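Transcriptional regulator KdgR (Pseudomonas aeruginosa, PDB 5Y6I) probably binds DNA and regulates transcription as a member of the IclR family, with a helix-turn-helix domain joined to a GAF-like C-terminal domain. Local coordinates at residues L114-N119 against V223-T228; A214-A219 against A250-I255; V125-A130 against T138-V143; A156-E161 against G192-G197. All blocks are in the same frame, centred on the assembly; numbering follows the deposited sequence.

Interaction 1 (L114-N119 against V223-T228); sequences LAVWGN and VAAVLT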
loop_
_atom_site.group_PDB
_atom_site.type_symbol
_atom_site.label_atom_id
_atom_site.label_comp_id
_atom_site.label_asym_id
_atom_site.label_seq_id
_atom_site.Cartn_x
_atom_site.Cartn_y
_atom_site.Cartn_z
ATOM N N LEU A 114 14.699 8.775 11.243
ATOM C CA LEU A 114 13.575 8.549 10.344
ATOM C C LEU A 114 12.487 9.568 10.656
ATOM O O LEU A 114 12.138 9.779 11.826
ATOM C CB LEU A 114 13.026 7.128 10.478
ATOM C CG LEU A 114 12.092 6.644 9.357
ATOM C CD1 LEU A 114 12.876 6.352 8.080
ATOM C CD2 LEU A 114 11.343 5.405 9.802
ATOM N N ALA A 115 11.981 10.214 9.613
ATOM C CA ALA A 115 10.877 11.147 9.728
ATOM C C ALA A 115 9.758 10.716 8.798
ATOM O O ALA A 115 10.006 10.164 7.721
ATOM C CB ALA A 115 11.305 12.564 9.387
ATOM N N VAL A 116 8.524 10.966 9.236
ATOM C CA VAL A 116 7.325 10.783 8.425
ATOM C C VAL A 116 6.584 12.111 8.356
ATOM O O VAL A 116 6.904 13.062 9.065
ATOM C CB VAL A 116 6.402 9.688 8.984
ATOM C CG1 VAL A 116 7.177 8.351 9.167
ATOM C CG2 VAL A 116 5.769 10.176 10.301
ATOM N N TRP A 117 5.568 12.160 7.498
ATOM C CA TRP A 117 4.832 13.394 7.231
ATOM C C TRP A 117 3.576 13.445 8.096
ATOM O O TRP A 117 2.696 12.584 7.983
ATOM C CB TRP A 117 4.489 13.501 5.745
ATOM C CG TRP A 117 3.790 14.751 5.354
ATOM C CD1 TRP A 117 2.441 14.918 5.119
ATOM C CD2 TRP A 117 4.381 16.045 5.200
ATOM N NE1 TRP A 117 2.178 16.222 4.779
ATOM C CE2 TRP A 117 3.347 16.938 4.825
ATOM C CE3 TRP A 117 5.684 16.529 5.302
ATOM C CZ2 TRP A 117 3.582 18.288 4.569
ATOM C CZ3 TRP A 117 5.916 17.875 5.046
ATOM C CH2 TRP A 117 4.870 18.738 4.694
ATOM N N GLY A 118 3.506 14.445 8.975
ATOM C CA GLY A 118 2.397 14.599 9.882
ATOM C C GLY A 118 1.699 15.924 9.656
ATOM O O GLY A 118 2.092 16.727 8.812
ATOM N N ASN A 119 0.666 16.183 10.437
ATOM C CA ASN A 119 -0.071 17.424 10.298
ATOM C C ASN A 119 0.767 18.701 10.344
ATOM O O ASN A 119 0.274 19.758 9.999
ATOM C CB ASN A 119 -1.164 17.508 11.332
ATOM C CG ASN A 119 -0.631 17.453 12.717
ATOM O OD1 ASN A 119 0.549 17.246 12.913
ATOM N ND2 ASN A 119 -1.494 17.637 13.688
ATOM N N VAL A 223 5.502 8.199 -0.736
ATOM C CA VAL A 223 6.580 8.489 0.195
ATOM C C VAL A 223 6.155 8.008 1.571
ATOM O O VAL A 223 5.153 8.476 2.124
ATOM C CB VAL A 223 6.933 9.980 0.200
ATOM C CG1 VAL A 223 8.021 10.242 1.220
ATOM C CG2 VAL A 223 7.404 10.380 -1.166
ATOM N N ALA A 224 6.905 7.052 2.115
ATOM C CA ALA A 224 6.613 6.462 3.415
ATOM C C ALA A 224 7.289 7.228 4.534
ATOM O O ALA A 224 6.688 7.459 5.591
ATOM C CB ALA A 224 7.083 5.001 3.456
ATOM N N ALA A 225 8.534 7.619 4.299
ATOM C CA ALA A 225 9.363 8.288 5.284
ATOM C C ALA A 225 10.529 8.945 4.555
ATOM O O ALA A 225 10.685 8.810 3.336
ATOM C CB ALA A 225 9.855 7.305 6.352
ATOM N N VAL A 226 11.333 9.687 5.323
ATOM C CA VAL A 226 12.620 10.203 4.882
ATOM C C VAL A 226 13.653 9.760 5.902
ATOM O O VAL A 226 13.405 9.817 7.113
ATOM C CB VAL A 226 12.613 11.736 4.739
ATOM C CG1 VAL A 226 13.983 12.248 4.228
ATOM C CG2 VAL A 226 11.510 12.156 3.796
ATOM N N LEU A 227 14.791 9.279 5.414
ATOM C CA LEU A 227 15.872 8.810 6.261
ATOM C C LEU A 227 17.064 9.723 6.027
ATOM O O LEU A 227 17.320 10.145 4.895
ATOM C CB LEU A 227 16.224 7.347 5.958
ATOM C CG LEU A 227 16.846 6.556 7.111
ATOM C CD1 LEU A 227 16.630 5.062 6.874
ATOM C CD2 LEU A 227 18.330 6.856 7.293
ATOM N N THR A 228 17.799 10.013 7.095
ATOM C CA THR A 228 18.594 11.228 7.139
ATOM C C THR A 228 19.795 11.050 8.052
ATOM O O THR A 228 19.647 10.565 9.179
ATOM C CB THR A 228 17.732 12.355 7.666
ATOM O OG1 THR A 228 16.915 11.785 8.682
ATOM C CG2 THR A 228 16.825 12.896 6.627
HETATM O O HOH W 1 4.870 9.385 6.116
#
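The flat groups that meet here are the peptides of Ala115 and Val226, an antiparallel hydrogen-bonded pair. Ala115 N donates to Val226 O at 2.9 Å, almost straight at 171°. Val226 N returns a bond to Ala115 O at 2.8 Å, and this donor lies in the plane of the carbonyl. Two bonds thus tie residues 114-119 to residues 223-228. One face of the sheet carries Leu114 and Leu227, a non-hydrogen-bonded pair. The other carries Ala115 and Val226.

Leu114 does most of the apolar work. With CG anti to the backbone N (chi1 -165°), Leu114 CG lies 3.8 Å from Ala225 CB. Leu114 CD1 meets Ala225 CB at 3.6 Å and Leu227 CB at 4.1 Å. Ala225 CB is shared with the next residue but one along the first strand, as Val116 CG1 approaches it at 4.0 Å.

Ala224 and Ala225 form a classic beta bulge opposite Val216 of the adjacent strand. Nearby, a water bridges the two strands: it accepts from Trp117 N and donates to Ala224 O, the latter at 2.7 Å.

The two strands are neighbours in the central antiparallel sheet of the IclR C-terminal domain, which belongs to the GAF group. Helices 93-108 and 244-258 cover the Leu227 face. Helix 150-158 covers Val226, through Phe155.

Backbone polarity is therefore met by paired peptides where the strands are buried between helices. Beyond them, a water supplies the link between Trp117 and Ala224. Between the two segments the side chains add mainly apolar contacts; Thr228 OG1 is hydrogen-bonded to Phe113 O of strand 111-118.

Interaction 2 (A214-A219 against A250-I255); sequences APVFDA and ATTRAI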
loop_
_atom_site.group_PDB
_atom_site.type_symbol
_atom_site.label_atom_id
_atom_site.label_comp_id
_atom_site.label_asym_id
_atom_site.label_seq_id
_atom_site.Cartn_x
_atom_site.Cartn_y
_atom_site.Cartn_z
ATOM N N ALA A 214 17.325 11.122 2.145
ATOM C CA ALA A 214 16.786 10.349 1.043
ATOM C C ALA A 214 15.401 9.848 1.417
ATOM O O ALA A 214 15.103 9.658 2.603
ATOM C CB ALA A 214 17.677 9.152 0.691
ATOM N N PRO A 215 14.538 9.636 0.432
ATOM C CA PRO A 215 13.175 9.187 0.711
ATOM C C PRO A 215 13.016 7.673 0.674
ATOM O O PRO A 215 13.743 6.956 -0.025
ATOM C CB PRO A 215 12.366 9.825 -0.426
ATOM C CG PRO A 215 13.350 9.846 -1.581
ATOM C CD PRO A 215 14.699 10.131 -0.947
ATOM N N VAL A 216 12.007 7.209 1.418
ATOM C CA VAL A 216 11.617 5.801 1.488
ATOM C C VAL A 216 10.190 5.648 0.958
ATOM O O VAL A 216 9.282 6.374 1.385
ATOM C CB VAL A 216 11.724 5.266 2.927
ATOM C CG1 VAL A 216 11.344 3.800 2.973
ATOM C CG2 VAL A 216 13.153 5.530 3.510
ATOM N N PHE A 217 9.994 4.690 0.049
ATOM C CA PHE A 217 8.745 4.497 -0.678
ATOM C C PHE A 217 8.050 3.211 -0.249
ATOM O O PHE A 217 8.701 2.239 0.141
ATOM C CB PHE A 217 9.001 4.429 -2.183
ATOM C CG PHE A 217 9.699 5.633 -2.730
ATOM C CD1 PHE A 217 8.992 6.800 -2.990
ATOM C CD2 PHE A 217 11.060 5.612 -2.977
ATOM C CE1 PHE A 217 9.642 7.931 -3.496
ATOM C CE2 PHE A 217 11.714 6.735 -3.481
ATOM C CZ PHE A 217 11.008 7.888 -3.742
ATOM N N ASP A 218 6.719 3.191 -0.365
ATOM C CA ASP A 218 6.000 1.957 -0.101
ATOM C C ASP A 218 5.773 1.213 -1.408
ATOM O O ASP A 218 6.184 1.648 -2.493
ATOM C CB ASP A 218 4.691 2.215 0.664
ATOM C CG ASP A 218 3.675 3.048 -0.114
ATOM O OD1 ASP A 218 3.929 3.398 -1.300
ATOM O OD2 ASP A 218 2.598 3.360 0.479
ATOM N N ALA A 219 5.131 0.045 -1.282
ATOM C CA ALA A 219 4.798 -0.775 -2.440
ATOM C C ALA A 219 4.189 0.048 -3.563
ATOM O O ALA A 219 4.491 -0.180 -4.741
ATOM C CB ALA A 219 3.831 -1.883 -2.020
ATOM N N ALA A 250 21.725 2.970 -0.426
ATOM C CA ALA A 250 21.632 1.527 -0.237
ATOM C C ALA A 250 20.670 1.178 0.892
ATOM O O ALA A 250 19.827 0.279 0.748
ATOM C CB ALA A 250 23.014 0.949 0.045
ATOM N N THR A 251 20.766 1.891 2.017
ATOM C CA THR A 251 19.834 1.660 3.117
ATOM C C THR A 251 18.402 1.961 2.690
ATOM O O THR A 251 17.491 1.161 2.924
ATOM C CB THR A 251 20.200 2.528 4.320
ATOM O OG1 THR A 251 21.544 2.257 4.732
ATOM C CG2 THR A 251 19.256 2.251 5.469
ATOM N N THR A 252 18.176 3.123 2.062
ATOM C CA THR A 252 16.799 3.513 1.777
ATOM C C THR A 252 16.203 2.726 0.613
ATOM O O THR A 252 15.021 2.358 0.658
ATOM C CB THR A 252 16.717 5.020 1.546
ATOM O OG1 THR A 252 17.694 5.440 0.579
ATOM C CG2 THR A 252 16.997 5.719 2.845
ATOM N N ARG A 253 16.997 2.416 -0.411
ATOM C CA ARG A 253 16.513 1.494 -1.431
ATOM C C ARG A 253 16.224 0.120 -0.853
ATOM O O ARG A 253 15.318 -0.576 -1.333
ATOM C CB ARG A 253 17.521 1.381 -2.559
ATOM C CG ARG A 253 17.427 2.532 -3.520
ATOM C CD ARG A 253 18.747 2.754 -4.205
ATOM N NE ARG A 253 18.695 3.936 -5.048
ATOM C CZ ARG A 253 19.735 4.429 -5.706
ATOM N NH1 ARG A 253 19.585 5.515 -6.452
ATOM N NH2 ARG A 253 20.917 3.834 -5.621
ATOM N N ALA A 254 16.971 -0.293 0.171
ATOM C CA ALA A 254 16.684 -1.585 0.790
ATOM C C ALA A 254 15.354 -1.543 1.525
ATOM O O ALA A 254 14.472 -2.374 1.279
ATOM C CB ALA A 254 17.814 -1.990 1.735
ATOM N N ILE A 255 15.190 -0.568 2.429
ATOM C CA ILE A 255 13.930 -0.424 3.156
ATOM C C ILE A 255 12.757 -0.374 2.184
ATOM O O ILE A 255 11.704 -0.979 2.427
ATOM C CB ILE A 255 13.962 0.832 4.046
ATOM C CG1 ILE A 255 15.136 0.805 5.021
ATOM C CG2 ILE A 255 12.641 0.996 4.801
ATOM C CD1 ILE A 255 15.176 2.039 5.933
#
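Thr252 reaches from its helix toward the strand residues Ala214, Pro215 and Val216. Thr252 CB lies 3.9 Å from Pro215 O and 4.1 Å from Val216 CG2. At CB the side chain forks. The methyl branch, Thr252 CG2, is anti to the carbonyl carbon and meets Val216 CG2 at 3.9 Å. The same methyl, Thr252 CG2, is 4.1 Å from Ala214 CB. The hydroxyl branch, OG1, sits between the backbone N and the carbonyl carbon (chi1 51°). Thr252 OG1 passes 3.7 Å from Ala214 CB, but its polar partner lies in its own helix. OG1 is hydrogen-bonded to Leu248 O, one turn back, and Leu249 O is a further partner. The hydroxyl is thus satisfied inside an otherwise apolar contact.

This is helix-on-sheet packing within the GAF-like C-terminal domain. The axis of helix segment 250-255 runs 14° from that of strand segment 214-217, and these axes come within 7.4 Å.

One helical turn after Thr252, Ile255 takes the other methyl of Val216. Val216 CG1 touches Ile255 CG2 at 3.6 Å, and the two side chains cross at about a right angle. Both helix residues also touch Leu227 of the neighbouring strand. Helix 93-108 also touches this region, with Val93 on Val216 and Ala97 on Ile255.

Interaction 3 (V125-A130 against T138-V143); sequences VQVEQA and TQVGSV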
loop_
_atom_site.group_PDB
_atom_site.type_symbol
_atom_site.label_atom_id
_atom_site.label_comp_id
_atom_site.label_asym_id
_atom_site.label_seq_id
_atom_site.Cartn_x
_atom_site.Cartn_y
_atom_site.Cartn_z
ATOM N N VAL A 125 10.458 10.582 14.159
ATOM C CA VAL A 125 9.771 9.558 14.938
ATOM C C VAL A 125 10.707 8.475 15.441
ATOM O O VAL A 125 10.252 7.563 16.147
ATOM C CB VAL A 125 8.616 8.920 14.138
ATOM C CG1 VAL A 125 7.508 9.950 13.905
ATOM C CG2 VAL A 125 9.132 8.325 12.840
ATOM N N GLN A 126 11.996 8.542 15.117
ATOM C CA GLN A 126 12.903 7.455 15.459
ATOM C C GLN A 126 14.338 7.884 15.148
ATOM O O GLN A 126 14.590 8.461 14.085
ATOM C CB GLN A 126 12.482 6.196 14.689
ATOM C CG GLN A 126 13.550 5.272 14.230
ATOM C CD GLN A 126 12.973 3.944 13.719
ATOM O OE1 GLN A 126 11.786 3.841 13.417
ATOM N NE2 GLN A 126 13.816 2.930 13.632
ATOM N N VAL A 127 15.271 7.609 16.074
ATOM C CA VAL A 127 16.612 8.200 16.037
ATOM C C VAL A 127 17.660 7.199 16.500
ATOM O O VAL A 127 17.549 6.636 17.593
ATOM C CB VAL A 127 16.704 9.455 16.929
ATOM C CG1 VAL A 127 18.169 9.831 17.190
ATOM C CG2 VAL A 127 15.969 10.577 16.317
ATOM N N GLU A 128 18.713 7.036 15.711
ATOM C CA GLU A 128 19.877 6.255 16.122
ATOM C C GLU A 128 21.053 7.209 16.280
ATOM O O GLU A 128 21.554 7.752 15.289
ATOM C CB GLU A 128 20.198 5.153 15.111
ATOM C CG GLU A 128 19.290 3.928 15.161
ATOM C CD GLU A 128 19.314 3.195 16.488
ATOM O OE1 GLU A 128 20.272 3.350 17.280
ATOM O OE2 GLU A 128 18.369 2.437 16.740
ATOM N N GLN A 129 21.497 7.409 17.513
ATOM C CA GLN A 129 22.528 8.405 17.764
ATOM C C GLN A 129 23.918 7.835 17.518
ATOM O O GLN A 129 24.138 6.624 17.539
ATOM C CB GLN A 129 22.432 8.948 19.189
ATOM C CG GLN A 129 21.037 9.403 19.590
ATOM C CD GLN A 129 21.052 10.144 20.912
ATOM O OE1 GLN A 129 22.019 10.046 21.673
ATOM N NE2 GLN A 129 19.988 10.889 21.195
ATOM N N ALA A 130 24.852 8.732 17.238
ATOM C CA ALA A 130 26.256 8.362 17.209
ATOM C C ALA A 130 26.804 8.388 18.622
ATOM O O ALA A 130 26.512 9.299 19.403
ATOM C CB ALA A 130 27.060 9.319 16.327
ATOM N N THR A 138 19.100 14.964 16.424
ATOM C CA THR A 138 17.709 15.348 16.538
ATOM C C THR A 138 17.114 14.508 17.661
ATOM O O THR A 138 17.755 13.594 18.182
ATOM C CB THR A 138 16.984 15.147 15.210
ATOM O OG1 THR A 138 17.833 15.595 14.147
ATOM C CG2 THR A 138 15.703 15.950 15.171
ATOM N N GLN A 139 15.901 14.829 18.072
ATOM C CA GLN A 139 15.238 13.950 19.013
ATOM C C GLN A 139 13.873 13.541 18.481
ATOM O O GLN A 139 13.236 14.257 17.708
ATOM C CB GLN A 139 15.146 14.592 20.396
ATOM C CG GLN A 139 14.165 15.698 20.540
ATOM C CD GLN A 139 14.406 16.459 21.819
ATOM O OE1 GLN A 139 15.325 17.275 21.905
ATOM N NE2 GLN A 139 13.605 16.172 22.839
ATOM N N VAL A 140 13.466 12.338 18.859
ATOM C CA VAL A 140 12.160 11.834 18.485
ATOM C C VAL A 140 11.126 12.844 18.928
ATOM O O VAL A 140 11.193 13.362 20.047
ATOM C CB VAL A 140 11.942 10.452 19.126
ATOM C CG1 VAL A 140 10.536 9.944 18.885
ATOM C CG2 VAL A 140 12.967 9.465 18.582
ATOM N N GLY A 141 10.193 13.170 18.032
ATOM C CA GLY A 141 9.214 14.200 18.301
ATOM C C GLY A 141 9.578 15.572 17.774
ATOM O O GLY A 141 8.748 16.485 17.850
ATOM N N SER A 142 10.783 15.756 17.249
ATOM C CA SER A 142 11.133 17.039 16.665
ATOM C C SER A 142 10.425 17.189 15.334
ATOM O O SER A 142 10.314 16.229 14.569
ATOM C CB SER A 142 12.646 17.154 16.475
ATOM O OG SER A 142 13.296 17.516 17.697
ATOM N N VAL A 143 9.903 18.385 15.086
ATOM C CA VAL A 143 9.340 18.770 13.794
ATOM C C VAL A 143 10.345 19.700 13.123
ATOM O O VAL A 143 10.724 20.719 13.703
ATOM C CB VAL A 143 7.975 19.467 13.940
ATOM C CG1 VAL A 143 7.414 19.810 12.572
ATOM C CG2 VAL A 143 7.002 18.593 14.723
#
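Val127 and Val140 form the tight part of this contact, where the loop after strand 121-128 folds back over that strand. The strand is the outermost one on its side of the GAF-like sheet within the chain. It carries a classic beta bulge, with Val125 and Gln126 both opposite Leu114.

Val127 CG2 meets Val140 CG2 at 3.9 Å. The two side chains slide past each other in opposite directions. Val127 CG1 is anti to the backbone N (chi1 164°) and lies 3.9 Å from Thr138 O. Val140 spreads both its methyls over the strand backbone. Val140 CG1 touches Val125 O at 3.6 Å, while Val140 CG2 rests on Gln126 CA at 3.7 Å. The inner side is further packed by Phe113 of strand 111-118, which touches both Val127 and Thr138.

The other side is loose. Despite this packing, Val140 sits at the exposed margin, and Gln139 and Gly141 make up the solvent side. The segments are joined by van der Waals contact alone. Gly141 and Ser142 make backbone hydrogen bonds with Val124, the strand residue before segment 125-130.

Gln139 to Ser142 make a type II beta turn. Gly141 takes its third position with phi 95°, where a CB would run into the carbonyl oxygen of Val140. Ser142 N closes the turn on Gln139 O at 2.9 Å, and Ser142 OG adds a weak bond of 3.3 Å to that same oxygen.

Interaction 4 (A156-E161 against G192-G197); sequences AAFLPE and GIRARG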
loop_
_atom_site.group_PDB
_atom_site.type_symbol
_atom_site.label_atom_id
_atom_site.label_comp_id
_atom_site.label_asym_id
_atom_site.label_seq_id
_atom_site.Cartn_x
_atom_site.Cartn_y
_atom_site.Cartn_z
ATOM N N ALA A 156 9.171 18.003 0.342
ATOM C CA ALA A 156 8.684 18.917 -0.687
ATOM C C ALA A 156 9.013 18.416 -2.082
ATOM O O ALA A 156 8.252 18.661 -3.030
ATOM C CB ALA A 156 9.281 20.313 -0.493
ATOM N N ALA A 157 10.142 17.729 -2.234
ATOM C CA ALA A 157 10.512 17.272 -3.565
ATOM C C ALA A 157 9.571 16.180 -4.056
ATOM O O ALA A 157 9.281 16.112 -5.254
ATOM C CB ALA A 157 11.957 16.773 -3.570
ATOM N N PHE A 158 9.065 15.338 -3.149
ATOM C CA PHE A 158 8.378 14.129 -3.554
ATOM C C PHE A 158 6.885 14.103 -3.253
ATOM O O PHE A 158 6.159 13.395 -3.952
ATOM C CB PHE A 158 9.058 12.914 -2.919
ATOM C CG PHE A 158 10.397 12.615 -3.513
ATOM C CD1 PHE A 158 11.539 13.234 -3.034
ATOM C CD2 PHE A 158 10.508 11.762 -4.601
ATOM C CE1 PHE A 158 12.777 12.978 -3.599
ATOM C CE2 PHE A 158 11.745 11.506 -5.174
ATOM C CZ PHE A 158 12.883 12.118 -4.668
ATOM N N LEU A 159 6.391 14.849 -2.278
ATOM C CA LEU A 159 4.956 14.858 -2.030
ATOM C C LEU A 159 4.242 15.791 -2.976
ATOM O O LEU A 159 4.837 16.703 -3.557
ATOM C CB LEU A 159 4.650 15.268 -0.599
ATOM C CG LEU A 159 5.193 14.294 0.413
ATOM C CD1 LEU A 159 5.750 15.106 1.507
ATOM C CD2 LEU A 159 4.121 13.235 0.818
ATOM N N PRO A 160 2.931 15.592 -3.152
ATOM C CA PRO A 160 2.152 16.551 -3.930
ATOM C C PRO A 160 2.305 17.974 -3.418
ATOM O O PRO A 160 2.544 18.219 -2.236
ATOM C CB PRO A 160 0.711 16.039 -3.767
ATOM C CG PRO A 160 0.840 14.638 -3.501
ATOM C CD PRO A 160 2.052 14.515 -2.649
ATOM N N GLU A 161 2.181 18.912 -4.351
ATOM C CA GLU A 161 2.230 20.320 -4.006
ATOM C C GLU A 161 1.128 20.675 -3.026
ATOM O O GLU A 161 1.313 21.540 -2.164
ATOM C CB GLU A 161 2.148 21.148 -5.293
ATOM C CG GLU A 161 1.458 22.497 -5.203
ATOM C CD GLU A 161 2.238 23.491 -4.360
ATOM O OE1 GLU A 161 3.438 23.256 -4.072
ATOM O OE2 GLU A 161 1.639 24.520 -3.996
ATOM N N GLY A 192 15.751 19.011 -8.946
ATOM C CA GLY A 192 17.066 18.443 -8.712
ATOM C C GLY A 192 17.021 17.306 -7.719
ATOM O O GLY A 192 17.619 16.251 -7.942
ATOM N N ILE A 193 16.297 17.494 -6.616
ATOM C CA ILE A 193 16.266 16.476 -5.576
ATOM C C ILE A 193 15.683 15.161 -6.110
ATOM O O ILE A 193 16.041 14.075 -5.626
ATOM C CB ILE A 193 15.490 17.017 -4.355
ATOM C CG1 ILE A 193 16.028 18.388 -3.949
ATOM C CG2 ILE A 193 15.615 16.096 -3.167
ATOM C CD1 ILE A 193 15.257 19.035 -2.814
ATOM N N ARG A 194 14.806 15.222 -7.124
ATOM C CA ARG A 194 14.305 13.984 -7.724
ATOM C C ARG A 194 15.296 13.378 -8.705
ATOM O O ARG A 194 15.564 12.172 -8.664
ATOM C CB ARG A 194 13.000 14.208 -8.464
ATOM C CG ARG A 194 11.923 14.871 -7.715
ATOM C CD ARG A 194 11.015 15.500 -8.777
ATOM N NE ARG A 194 10.190 16.510 -8.151
ATOM C CZ ARG A 194 9.685 17.542 -8.797
ATOM N NH1 ARG A 194 9.927 17.710 -10.095
ATOM N NH2 ARG A 194 8.953 18.417 -8.135
ATOM N N ALA A 195 15.791 14.187 -9.644
ATOM C CA ALA A 195 16.817 13.701 -10.555
ATOM C C ALA A 195 17.908 12.946 -9.808
ATOM O O ALA A 195 18.429 11.946 -10.319
ATOM C CB ALA A 195 17.411 14.874 -11.339
ATOM N N ARG A 196 18.214 13.371 -8.572
ATOM C CA ARG A 196 19.339 12.869 -7.792
ATOM C C ARG A 196 18.934 11.906 -6.691
ATOM O O ARG A 196 19.773 11.121 -6.239
ATOM C CB ARG A 196 20.115 14.038 -7.156
ATOM C CG ARG A 196 20.710 15.000 -8.154
ATOM C CD ARG A 196 21.548 16.088 -7.478
ATOM N NE ARG A 196 20.886 17.393 -7.476
ATOM C CZ ARG A 196 20.426 18.008 -6.386
ATOM N NH1 ARG A 196 20.559 17.452 -5.181
ATOM N NH2 ARG A 196 19.844 19.199 -6.502
ATOM N N GLY A 197 17.694 11.969 -6.221
ATOM C CA GLY A 197 17.205 11.006 -5.263
ATOM C C GLY A 197 17.596 11.232 -3.817
ATOM O O GLY A 197 17.147 10.465 -2.948
#
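Arg194 and Ile193 project from the last turns of helix 183-196 onto Ala157 and Phe158, at the end of helix 150-158. The CB atoms of Ala157 and Ile193 point at each other and meet at 3.6 Å. Ile193 CG2 lies beside that contact, 3.7 Å from Ala157 CB.

Arg194 takes a different course. Its chain is extended from CG to NE, which brings NE to Ala157 O. Arg194 NE donates to Ala157 O at 3.1 Å, nearly straight at 170°. The oxygen sits at the edge of the guanidinium, in its plane. The donor is tilted 17° from the carbonyl plane.

Phe158 turns its ring toward the second helix. Its CG is anti to the carbonyl carbon (chi1 -71°). Arg194 CG lies over one face of the ring, displaced toward the rim. The tip atom Phe158 CZ is 3.8 Å from Ile193 O, which approaches obliquely. That oxygen, Ile193 O, also accepts from Gly197 N at 2.7 Å. Gly197 leaves the helix with positive phi.

The contact joins two helices on one side of the GAF-like domain. It passes from buried alanine and isoleucine to the exposed arginine. Arg194 combines both kinds of chemistry: its CG packs on the face of the Phe158 ring, and its NE binds a carbonyl in the last turn of a helix. The positive charge there would probably suit the partly negative end of helix 150-158.

In the fold
Interactions 1, 2 and 3 all reach the same five-stranded sheet. Interaction 1 lies between interactions 2 and 3: its centre is about 11 Å from that of interaction 2 and about 12 Å from that of interaction 3. Probable hydrogen bonds join Ala225 O to Val216 N (2.8 Å) and Leu114 N to Gln126 O (2.9 Å). Interactions 2 and 3 do not touch, with nearest atoms about 8 Å apart. Interaction 4 lies off the sheet. Phe158 connects it inward, with CB 3.5 Å from Val223 CG2 and CE1 3.8 Å from Pro215 CG. Interactions 3 and 4 are nested in the chain loop that interaction 1 closes.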